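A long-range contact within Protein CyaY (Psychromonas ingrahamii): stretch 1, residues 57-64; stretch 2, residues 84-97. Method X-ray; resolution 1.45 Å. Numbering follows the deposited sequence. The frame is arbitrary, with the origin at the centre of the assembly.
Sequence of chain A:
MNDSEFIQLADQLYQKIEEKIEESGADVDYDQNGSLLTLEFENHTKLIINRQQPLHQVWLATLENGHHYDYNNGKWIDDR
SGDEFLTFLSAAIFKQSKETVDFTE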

# COMPACT_ATOMS: atom_id res chain seq x y z
N GLN A 57 -12.31 0.18 1.85
CA GLN A 57 -11.11 0.99 1.85
C GLN A 57 -9.86 0.16 2.07
O GLN A 57 -9.90 -0.90 2.69
CB GLN A 57 -11.16 2.06 2.94
CG GLN A 57 -12.16 3.17 2.66
CD GLN A 57 -12.07 4.28 3.68
OE1 GLN A 57 -11.77 4.05 4.86
NE2 GLN A 57 -12.31 5.51 3.23
N VAL A 58 -8.75 0.65 1.54
CA VAL A 58 -7.44 0.12 1.91
C VAL A 58 -6.82 1.17 2.82
O VAL A 58 -7.01 2.38 2.61
CB VAL A 58 -6.56 -0.13 0.66
CG1 VAL A 58 -5.11 -0.33 1.04
CG2 VAL A 58 -7.09 -1.34 -0.15
N TRP A 59 -6.13 0.72 3.87
CA TRP A 59 -5.47 1.63 4.81
C TRP A 59 -3.95 1.46 4.76
O TRP A 59 -3.44 0.38 4.43
CB TRP A 59 -5.96 1.41 6.24
CG TRP A 59 -7.40 1.79 6.47
CD1 TRP A 59 -8.32 2.15 5.54
CD2 TRP A 59 -8.07 1.85 7.74
NE1 TRP A 59 -9.53 2.43 6.13
CE2 TRP A 59 -9.41 2.25 7.49
CE3 TRP A 59 -7.69 1.60 9.06
CZ2 TRP A 59 -10.35 2.40 8.51
CZ3 TRP A 59 -8.62 1.75 10.07
CH2 TRP A 59 -9.94 2.15 9.78
N LEU A 60 -3.24 2.55 5.04
CA LEU A 60 -1.78 2.53 5.14
C LEU A 60 -1.36 3.28 6.39
O LEU A 60 -1.75 4.43 6.59
CB LEU A 60 -1.15 3.20 3.93
CG LEU A 60 0.35 3.51 4.06
CD1 LEU A 60 1.16 2.24 4.08
CD2 LEU A 60 0.81 4.41 2.92
N ALA A 61 -0.55 2.62 7.22
CA ALA A 61 0.07 3.24 8.37
C ALA A 61 1.53 3.50 8.06
O ALA A 61 2.28 2.57 7.77
CB ALA A 61 -0.05 2.33 9.56
N THR A 62 1.91 4.77 8.10
CA THR A 62 3.31 5.17 8.05
C THR A 62 3.79 5.29 9.49
O THR A 62 3.05 4.99 10.42
CB THR A 62 3.52 6.50 7.31
OG1 THR A 62 2.85 7.56 8.01
CG2 THR A 62 2.98 6.41 5.89
N LEU A 63 5.02 5.75 9.67
CA LEU A 63 5.54 5.99 11.02
C LEU A 63 4.73 7.05 11.75
O LEU A 63 4.63 7.03 12.98
CB LEU A 63 7.00 6.41 10.95
CG LEU A 63 7.94 5.24 10.71
CD1 LEU A 63 9.36 5.71 10.49
CD2 LEU A 63 7.86 4.30 11.89
N GLU A 64 4.16 7.97 10.98
CA GLU A 64 3.50 9.15 11.55
C GLU A 64 1.99 9.00 11.65
O GLU A 64 1.39 9.29 12.68
CB GLU A 64 3.81 10.38 10.68
CG GLU A 64 5.27 10.49 10.24
CD GLU A 64 6.15 11.18 11.27
OE1 GLU A 64 5.66 11.53 12.36
OE2 GLU A 64 7.35 11.39 10.97
N GLU A 84 -2.66 9.93 -4.13
CA GLU A 84 -2.85 8.61 -4.69
C GLU A 84 -1.93 7.61 -3.97
O GLU A 84 -0.79 7.92 -3.65
CB GLU A 84 -2.59 8.66 -6.20
CG GLU A 84 -2.88 7.38 -6.93
CD GLU A 84 -1.70 6.46 -6.94
OE1 GLU A 84 -0.56 6.97 -6.88
OE2 GLU A 84 -1.91 5.24 -7.02
N PHE A 85 -2.48 6.44 -3.69
CA PHE A 85 -1.82 5.44 -2.84
C PHE A 85 -0.42 5.04 -3.30
O PHE A 85 0.51 5.03 -2.49
CB PHE A 85 -2.71 4.19 -2.78
CG PHE A 85 -2.16 3.09 -1.92
CD1 PHE A 85 -2.50 2.99 -0.58
CD2 PHE A 85 -1.32 2.13 -2.46
CE1 PHE A 85 -2.00 1.96 0.21
CE2 PHE A 85 -0.80 1.11 -1.67
CZ PHE A 85 -1.14 1.03 -0.34
N LEU A 86 -0.28 4.66 -4.56
CA LEU A 86 0.99 4.10 -5.00
C LEU A 86 2.10 5.15 -5.05
O LEU A 86 3.25 4.86 -4.70
CB LEU A 86 0.83 3.39 -6.34
CG LEU A 86 -0.06 2.15 -6.25
CD1 LEU A 86 -0.28 1.62 -7.64
CD2 LEU A 86 0.59 1.10 -5.34
N THR A 87 1.73 6.36 -5.45
CA THR A 87 2.61 7.52 -5.42
C THR A 87 3.05 7.79 -3.98
O THR A 87 4.24 7.98 -3.68
CB THR A 87 1.89 8.77 -5.98
OG1 THR A 87 1.52 8.52 -7.34
CG2 THR A 87 2.80 9.98 -5.92
N PHE A 88 2.08 7.76 -3.07
CA PHE A 88 2.37 8.04 -1.68
C PHE A 88 3.23 6.94 -1.05
O PHE A 88 4.11 7.20 -0.23
CB PHE A 88 1.06 8.21 -0.92
CG PHE A 88 1.24 8.67 0.50
CD1 PHE A 88 1.44 10.00 0.79
CD2 PHE A 88 1.22 7.75 1.53
CE1 PHE A 88 1.61 10.42 2.10
CE2 PHE A 88 1.39 8.15 2.84
CZ PHE A 88 1.58 9.50 3.12
N LEU A 89 2.97 5.69 -1.44
CA LEU A 89 3.70 4.55 -0.91
C LEU A 89 5.16 4.62 -1.31
O LEU A 89 6.05 4.40 -0.48
CB LEU A 89 3.05 3.24 -1.40
CG LEU A 89 3.68 1.98 -0.83
CD1 LEU A 89 3.57 2.01 0.68
CD2 LEU A 89 2.99 0.74 -1.39
N SER A 90 5.43 4.95 -2.57
CA SER A 90 6.81 5.15 -3.02
C SER A 90 7.51 6.23 -2.20
O SER A 90 8.66 6.06 -1.80
CB SER A 90 6.85 5.58 -4.48
OG SER A 90 6.41 4.53 -5.32
N ALA A 91 6.81 7.34 -1.95
CA ALA A 91 7.39 8.45 -1.20
C ALA A 91 7.67 8.01 0.23
O ALA A 91 8.71 8.34 0.79
CB ALA A 91 6.46 9.65 -1.22
N ALA A 92 6.74 7.25 0.81
CA ALA A 92 6.93 6.77 2.18
C ALA A 92 8.12 5.83 2.31
O ALA A 92 8.91 5.93 3.25
CB ALA A 92 5.66 6.11 2.71
N ILE A 93 8.24 4.89 1.37
CA ILE A 93 9.36 3.96 1.34
C ILE A 93 10.67 4.75 1.25
O ILE A 93 11.65 4.43 1.93
CB ILE A 93 9.23 2.94 0.18
CG1 ILE A 93 8.06 1.98 0.43
CG2 ILE A 93 10.53 2.17 -0.03
CD1 ILE A 93 7.87 0.92 -0.65
N PHE A 94 10.68 5.81 0.44
CA PHE A 94 11.89 6.61 0.32
C PHE A 94 12.12 7.46 1.58
O PHE A 94 13.26 7.64 2.01
CB PHE A 94 11.85 7.52 -0.91
CG PHE A 94 13.12 8.28 -1.12
CD1 PHE A 94 14.22 7.66 -1.67
CD2 PHE A 94 13.23 9.60 -0.72
CE1 PHE A 94 15.42 8.35 -1.85
CE2 PHE A 94 14.42 10.30 -0.88
CZ PHE A 94 15.52 9.67 -1.45
N LYS A 95 11.05 8.01 2.13
CA LYS A 95 11.15 8.94 3.26
C LYS A 95 11.53 8.23 4.55
O LYS A 95 12.16 8.83 5.42
CB LYS A 95 9.86 9.74 3.39
CG LYS A 95 9.46 10.20 4.78
CD LYS A 95 8.04 10.78 4.73
CE LYS A 95 7.04 9.77 4.16
NZ LYS A 95 6.35 8.95 5.20
N GLN A 96 11.18 6.95 4.67
CA GLN A 96 11.53 6.16 5.85
C GLN A 96 12.84 5.41 5.71
O GLN A 96 13.47 5.07 6.72
CB GLN A 96 10.44 5.14 6.17
CG GLN A 96 9.17 5.73 6.71
CD GLN A 96 8.24 4.69 7.27
OE1 GLN A 96 8.61 3.53 7.49
NE2 GLN A 96 7.00 5.10 7.52
N SER A 97 13.24 5.14 4.47
CA SER A 97 14.33 4.19 4.24
C SER A 97 15.28 4.53 3.08
O SER A 97 16.27 3.83 2.86
CB SER A 97 13.73 2.81 4.01
OG SER A 97 13.06 2.78 2.77

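How do the strand and the helix lie against each other? Strand 57-61 and the helix that begins at Phe85 run nearly parallel, their axes 17° apart and 10.9 Å apart at closest approach, a spacing that leaves room for a layer of side chains. Alternation in the strand selects which residues take part: Val58 and Leu60 point toward the helix, while Trp59 and Ala61 point away. Together the two stretches bury 416 Å².

What makes up the apolar packing? Leu60 is central, covered over 79 Å². Its CB lies 4.0 Å from CE1 of Phe85, its CD2 3.6 Å from CD2 of Phe88, near the plane and at the edge of that ring, and its CD1 4.2 Å from CD1 of Leu89. A branched leucine can thus meet three helix residues that lie within about one turn. Val58 CG1 also reaches Phe85 CE1, at 4.0 Å. Leu89 sets out sideways, but the end of its side chain comes nearer to the strand.

How does the contact continue beyond the strand? Thr62 also points toward the helix, and its methyl serves as an apolar surface: CG2 lies 3.9 Å from CE2 of Phe88 and 4.2 Å from CB of Ala92. The small alanine accompanies a close backbone approach, 7.1 Å between the CA atoms of Thr62 and Ala92. The hydroxyl has a separate role, with Thr62 OG1 accepting a hydrogen bond from Glu64 N at 3.3 Å.

Do polar groups join the stretches? No cross-stretch hydrogen bond is clear. Gln96 covers the loop at Thr62 and Leu63 with its long side chain, but its amide is probably turned over in the model, so its polar pairing remains open. Within the helix stretch, Glu84 caps the N-terminus, OE1 accepting from Thr87 N at 2.8 Å and OE2 from Leu86 N at 3.0 Å.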